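PDB 7AX7: endo-1,4-beta-xylanase from Uncultured bacterium, which uses cobalt(II) to cleave acetyl groups from acetylated xylan, the task of the CE4 deacetylase domain within a multidomain xylanase. Local coordinates for residues V96-P101 and V180-L185; P102-N107 and F118-L123. One frame throughout, in Å; residues are numbered along the deposited sequence.

Contact 1 (V96-P101 and V180-L185)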
loop_
_atom_site.group_PDB
_atom_site.type_symbol
_atom_site.label_atom_id
_atom_site.label_comp_id
_atom_site.label_asym_id
_atom_site.label_seq_id
_atom_site.Cartn_x
_atom_site.Cartn_y
_atom_site.Cartn_z
ATOM N N VAL A 96 9.103 -4.342 -7.622
ATOM C CA VAL A 96 8.568 -3.157 -6.961
ATOM C C VAL A 96 8.482 -2.008 -7.959
ATOM O O VAL A 96 9.403 -1.778 -8.748
ATOM C CB VAL A 96 9.452 -2.807 -5.751
ATOM C CG1 VAL A 96 9.210 -1.379 -5.288
ATOM C CG2 VAL A 96 9.189 -3.803 -4.625
ATOM N N LYS A 97 7.351 -1.299 -7.952
ATOM C CA LYS A 97 7.203 -0.092 -8.757
ATOM C C LYS A 97 6.964 1.162 -7.932
ATOM O O LYS A 97 7.089 2.265 -8.473
ATOM C CB LYS A 97 6.043 -0.233 -9.756
ATOM C CG LYS A 97 6.184 -1.376 -10.737
ATOM C CD LYS A 97 7.465 -1.253 -11.537
ATOM C CE LYS A 97 7.356 -1.954 -12.894
ATOM N NZ LYS A 97 7.070 -3.410 -12.785
ATOM N N PHE A 98 6.609 1.029 -6.658
ATOM C CA PHE A 98 6.228 2.167 -5.840
ATOM C C PHE A 98 6.839 2.044 -4.453
ATOM O O PHE A 98 7.119 0.943 -3.970
ATOM C CB PHE A 98 4.706 2.288 -5.767
ATOM C CG PHE A 98 4.085 2.593 -7.089
ATOM C CD1 PHE A 98 4.046 3.903 -7.562
ATOM C CD2 PHE A 98 3.585 1.570 -7.889
ATOM C CE1 PHE A 98 3.487 4.192 -8.813
ATOM C CE2 PHE A 98 3.017 1.840 -9.133
ATOM C CZ PHE A 98 2.969 3.151 -9.600
ATOM N N PHE A 99 7.041 3.201 -3.826
ATOM C CA PHE A 99 7.549 3.324 -2.471
ATOM C C PHE A 99 6.587 4.170 -1.648
ATOM O O PHE A 99 6.083 5.193 -2.123
ATOM C CB PHE A 99 8.948 3.970 -2.474
ATOM C CG PHE A 99 9.412 4.451 -1.128
ATOM C CD1 PHE A 99 9.761 3.548 -0.133
ATOM C CD2 PHE A 99 9.546 5.816 -0.870
ATOM C CE1 PHE A 99 10.224 3.992 1.103
ATOM C CE2 PHE A 99 10.002 6.270 0.366
ATOM C CZ PHE A 99 10.341 5.352 1.356
ATOM N N ARG A 100 6.329 3.742 -0.416
ATOM C CA ARG A 100 5.613 4.590 0.530
ATOM C C ARG A 100 6.482 4.816 1.759
ATOM O O ARG A 100 6.903 3.842 2.403
ATOM C CB ARG A 100 4.269 3.988 0.925
ATOM C CG ARG A 100 3.511 4.836 1.931
ATOM C CD ARG A 100 2.187 4.158 2.255
ATOM N NE ARG A 100 1.120 4.588 1.371
ATOM C CZ ARG A 100 0.099 3.822 0.999
ATOM N NH1 ARG A 100 0.009 2.563 1.413
ATOM N NH2 ARG A 100 -0.825 4.314 0.201
ATOM N N PRO A 101 6.785 6.061 2.110
ATOM C CA PRO A 101 7.718 6.328 3.212
ATOM C C PRO A 101 7.121 5.959 4.561
ATOM O O PRO A 101 5.962 6.292 4.852
ATOM C CB PRO A 101 7.961 7.841 3.104
ATOM C CG PRO A 101 6.779 8.380 2.383
ATOM C CD PRO A 101 6.383 7.292 1.409
ATOM N N VAL A 180 -8.489 -0.929 -8.169
ATOM C CA VAL A 180 -7.303 -1.146 -8.986
ATOM C C VAL A 180 -6.073 -1.145 -8.089
ATOM O O VAL A 180 -6.083 -0.598 -6.984
ATOM C CB VAL A 180 -7.160 -0.074 -10.089
ATOM C CG1 VAL A 180 -8.337 -0.153 -11.082
ATOM C CG2 VAL A 180 -7.065 1.324 -9.476
ATOM N N THR A 181 -5.003 -1.774 -8.580
ATOM C CA THR A 181 -3.700 -1.599 -7.959
ATOM C C THR A 181 -3.167 -0.206 -8.289
ATOM O O THR A 181 -3.694 0.497 -9.155
ATOM C CB THR A 181 -2.706 -2.661 -8.442
ATOM O OG1 THR A 181 -2.399 -2.438 -9.831
ATOM C CG2 THR A 181 -3.276 -4.080 -8.267
ATOM N N VAL A 182 -2.108 0.196 -7.583
ATOM C CA VAL A 182 -1.490 1.492 -7.858
ATOM C C VAL A 182 -0.931 1.529 -9.281
ATOM O O VAL A 182 -1.132 2.508 -10.015
ATOM C CB VAL A 182 -0.420 1.807 -6.797
ATOM C CG1 VAL A 182 0.258 3.147 -7.086
ATOM C CG2 VAL A 182 -1.058 1.837 -5.402
ATOM N N SER A 183 -0.257 0.455 -9.714
ATOM C CA SER A 183 0.185 0.379 -11.106
ATOM C C SER A 183 -0.998 0.515 -12.059
ATOM O O SER A 183 -0.953 1.294 -13.015
ATOM C CB SER A 183 0.930 -0.937 -11.371
ATOM O OG SER A 183 2.276 -0.884 -10.930
ATOM N N GLU A 184 -2.073 -0.239 -11.811
ATOM C CA GLU A 184 -3.246 -0.145 -12.679
ATOM C C GLU A 184 -3.856 1.250 -12.638
ATOM O O GLU A 184 -4.339 1.753 -13.657
ATOM C CB GLU A 184 -4.279 -1.195 -12.279
ATOM C CG GLU A 184 -3.908 -2.600 -12.682
ATOM C CD GLU A 184 -4.789 -3.634 -12.011
ATOM O OE1 GLU A 184 -5.546 -3.264 -11.084
ATOM O OE2 GLU A 184 -4.724 -4.813 -12.411
ATOM N N LEU A 185 -3.838 1.897 -11.471
ATOM C CA LEU A 185 -4.381 3.248 -11.364
ATOM C C LEU A 185 -3.699 4.198 -12.345
ATOM O O LEU A 185 -4.365 4.910 -13.110
ATOM C CB LEU A 185 -4.235 3.759 -9.931
ATOM C CG LEU A 185 -4.537 5.243 -9.713
ATOM C CD1 LEU A 185 -5.998 5.581 -10.068
ATOM C CD2 LEU A 185 -4.201 5.638 -8.287
#

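Contact 2 (P102-N107 and F118-L123). With ACT (acetate ion), chain C.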
loop_
_atom_site.group_PDB
_atom_site.type_symbol
_atom_site.label_atom_id
_atom_site.label_comp_id
_atom_site.label_asym_id
_atom_site.label_seq_id
_atom_site.Cartn_x
_atom_site.Cartn_y
_atom_site.Cartn_z
ATOM N N PRO A 102 7.885 5.273 5.415
ATOM C CA PRO A 102 7.402 4.992 6.775
ATOM C C PRO A 102 7.036 6.281 7.496
ATOM O O PRO A 102 7.768 7.274 7.440
ATOM C CB PRO A 102 8.597 4.300 7.441
ATOM C CG PRO A 102 9.396 3.722 6.285
ATOM C CD PRO A 102 9.228 4.719 5.172
ATOM N N TYR A 103 5.891 6.258 8.175
ATOM C CA TYR A 103 5.348 7.399 8.909
ATOM C C TYR A 103 5.044 8.586 8.007
ATOM O O TYR A 103 4.771 9.681 8.505
ATOM C CB TYR A 103 6.292 7.826 10.045
ATOM C CG TYR A 103 6.740 6.625 10.846
ATOM C CD1 TYR A 103 5.871 5.996 11.732
ATOM C CD2 TYR A 103 8.008 6.081 10.673
ATOM C CE1 TYR A 103 6.263 4.875 12.443
ATOM C CE2 TYR A 103 8.415 4.963 11.390
ATOM C CZ TYR A 103 7.534 4.363 12.267
ATOM O OH TYR A 103 7.927 3.253 12.977
ATOM N N ILE A 104 5.072 8.392 6.689
ATOM C CA ILE A 104 4.989 9.495 5.743
ATOM C C ILE A 104 5.971 10.573 6.191
ATOM O O ILE A 104 5.658 11.768 6.165
ATOM C CB ILE A 104 3.554 10.045 5.642
ATOM C CG1 ILE A 104 2.536 8.903 5.577
ATOM C CG2 ILE A 104 3.418 10.945 4.417
ATOM C CD1 ILE A 104 2.603 8.080 4.295
ATOM N N ALA A 105 7.149 10.156 6.643
ATOM C CA ALA A 105 8.231 11.076 6.974
ATOM C C ALA A 105 9.189 11.116 5.788
ATOM O O ALA A 105 9.844 10.114 5.477
ATOM C CB ALA A 105 8.947 10.646 8.255
ATOM N N VAL A 106 9.269 12.274 5.130
ATOM C CA VAL A 106 10.079 12.440 3.929
ATOM C C VAL A 106 10.833 13.761 4.014
ATOM O O VAL A 106 10.284 14.768 4.475
ATOM C CB VAL A 106 9.213 12.406 2.653
ATOM C CG1 VAL A 106 8.253 11.229 2.692
ATOM C CG2 VAL A 106 8.452 13.697 2.522
ATOM N N ASN A 107 12.089 13.755 3.551
ATOM C CA ASN A 107 12.929 14.951 3.475
ATOM C C ASN A 107 13.667 14.958 2.132
ATOM O O ASN A 107 13.509 14.051 1.306
ATOM C CB ASN A 107 13.910 15.020 4.663
ATOM C CG ASN A 107 14.934 13.895 4.651
ATOM O OD1 ASN A 107 14.889 13.012 3.794
ATOM N ND2 ASN A 107 15.866 13.924 5.601
ATOM N N PHE A 118 6.983 8.172 -5.105
ATOM C CA PHE A 118 6.504 8.215 -3.729
ATOM C C PHE A 118 4.975 8.208 -3.698
ATOM O O PHE A 118 4.331 8.983 -4.412
ATOM C CB PHE A 118 7.013 9.478 -3.022
ATOM C CG PHE A 118 8.481 9.437 -2.633
ATOM C CD1 PHE A 118 9.469 9.217 -3.587
ATOM C CD2 PHE A 118 8.864 9.649 -1.312
ATOM C CE1 PHE A 118 10.812 9.195 -3.231
ATOM C CE2 PHE A 118 10.203 9.626 -0.947
ATOM C CZ PHE A 118 11.177 9.403 -1.915
ATOM N N ILE A 119 4.402 7.383 -2.826
ATOM C CA ILE A 119 2.956 7.293 -2.661
ATOM C C ILE A 119 2.593 7.687 -1.236
ATOM O O ILE A 119 3.203 7.206 -0.278
ATOM C CB ILE A 119 2.433 5.882 -2.979
ATOM C CG1 ILE A 119 2.751 5.515 -4.435
ATOM C CG2 ILE A 119 0.935 5.804 -2.691
ATOM C CD1 ILE A 119 2.196 6.498 -5.459
ATOM N N GLN A 120 1.618 8.579 -1.098
ATOM C CA GLN A 120 1.028 8.815 0.213
ATOM C C GLN A 120 -0.395 8.254 0.248
ATOM O O GLN A 120 -0.604 7.128 0.699
ATOM C CB GLN A 120 1.038 10.307 0.551
ATOM C CG GLN A 120 0.418 10.617 1.902
ATOM C CD GLN A 120 0.473 12.087 2.237
ATOM O OE1 GLN A 120 1.462 12.766 1.960
ATOM N NE2 GLN A 120 -0.601 12.595 2.820
ATOM N N GLY A 121 -1.378 9.016 -0.245
ATOM C CA GLY A 121 -2.767 8.589 -0.180
ATOM C C GLY A 121 -3.443 9.131 1.063
ATOM O O GLY A 121 -2.825 9.766 1.920
ATOM N N THR A 122 -4.744 8.885 1.175
ATOM C CA THR A 122 -5.508 9.410 2.305
ATOM C C THR A 122 -5.465 8.416 3.459
ATOM O O THR A 122 -5.816 7.243 3.285
ATOM C CB THR A 122 -6.951 9.703 1.904
ATOM O OG1 THR A 122 -6.952 10.611 0.792
ATOM C CG2 THR A 122 -7.714 10.331 3.075
ATOM N N LEU A 123 -5.025 8.881 4.630
ATOM C CA LEU A 123 -5.007 8.032 5.815
ATOM C C LEU A 123 -6.415 7.882 6.366
ATOM O O LEU A 123 -7.233 8.803 6.284
ATOM C CB LEU A 123 -4.110 8.620 6.904
ATOM C CG LEU A 123 -2.729 9.153 6.527
ATOM C CD1 LEU A 123 -2.001 9.666 7.770
ATOM C CD2 LEU A 123 -1.929 8.077 5.823
HETATM C C ACT C . 3.024 4.123 7.586
HETATM O O ACT C . 2.391 3.074 7.281
HETATM O OXT ACT C . 4.144 4.228 8.152
HETATM C CH3 ACT C . 2.316 5.460 7.186
#

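Contact 1 (V96-P101 and V180-L185)
F98 lays its ring against the start of helix 182-189, and V182 meets it over one face in a CH-pi contact. V182 CG1 sits 3.5 Å from the centroid of the F98 ring and only 5° off its normal, so that it lies at nearly the same distance from all six ring carbons. This central seating follows from a V182 rotamer with CG1 trans to the backbone N (chi1 179°), which sends that methyl out from the helix.

At the ring's rim the contact turns polar. S183 OG lies in the plane of the F98 ring, 3.3 Å from F98 CE2, while its hydrogen bond goes to E58 OE2 at the start of strand 58-61. K97 adds only the root of its side chain, with K97 CG 3.9 Å from S183 OG; the chain then bends off with its amine turned from the helix.

In the NodB fold of the CE4 esterases, segment 96-101 ends with the first two residues of the family's RPPY motif, and here R100 of that motif is salt-bridged to D11, the neighbour of the cobalt ligand D12. Two residues upstream of R100, F98 joins this loop to the helix that follows strand 177-179.

Two reciprocal hydrogen bonds fix the start of that helix as a capping box: T181 N reaches E184 OE1 at 3.0 Å from above the carboxylate plane, and E184 N gives to T181 OG1, also at 3.0 Å. The second carboxylate oxygen, E184 OE2, forms a salt bridge with K31.

Contact 2 (P102-N107 and F118-L123)
I104 and Q120 meet with their side chains at about a right angle, the branched residue set across the extended one. I104 CG2 touches the amide end at Q120 OE1, 3.6 Å away, and also packs on the stem, 3.9 Å from Q120 CG; the tip, I104 CD1, lies 4.1 Å from the same Q120 CG.

The apolar pair of this contact is looser. V106 CG1 comes to the edge of the F118 ring, near its plane, at 4.3 Å from F118 CD2, while F99 meets this ring edge-to-face.

Polar grip is supplied by the backbone to a bound acetate, probably from the crystallisation liquor. Y103 N donates to ACT OXT at 2.7 Å in a nearly straight bond (165°). I104, with CG1 swung beside its backbone N (chi1 -44°), holds that atom 3.8 Å from the acetate CH3. With an alanine here, the acetate methyl would probably lose this apolar neighbour and the Q120 side chain its partner on this side.

The I104 side chain lies about 7 Å from the cobalt ion, and the Y103 ring packs edge-to-face with the cobalt ligand H66. Such a site is consistent with the acetyl pocket of CE4 deacetylases, in which the backbone N-H of the RPPY tyrosine helps to form the oxyanion hole.

From the N terminus, the chain first lays down strands 4-11, 33-36 and 58-61, then passes through helix 74-92 into the long loop that supplies the first segments of both contacts in succession. Contact 2 closes first, a short loop holding helix 108-113 before strand 118-123. Contact 1 closes much later, after strand 148-153 and helix 159-174, so the smaller loop lies wholly within the larger. The two are also joined directly: F99 O and I119 N, 2.8 Å apart, probably hydrogen-bond, as do R100 NH2 and Q120 O. Together they tie the loop beside the metal site to strand 118-123 and helix 182-189.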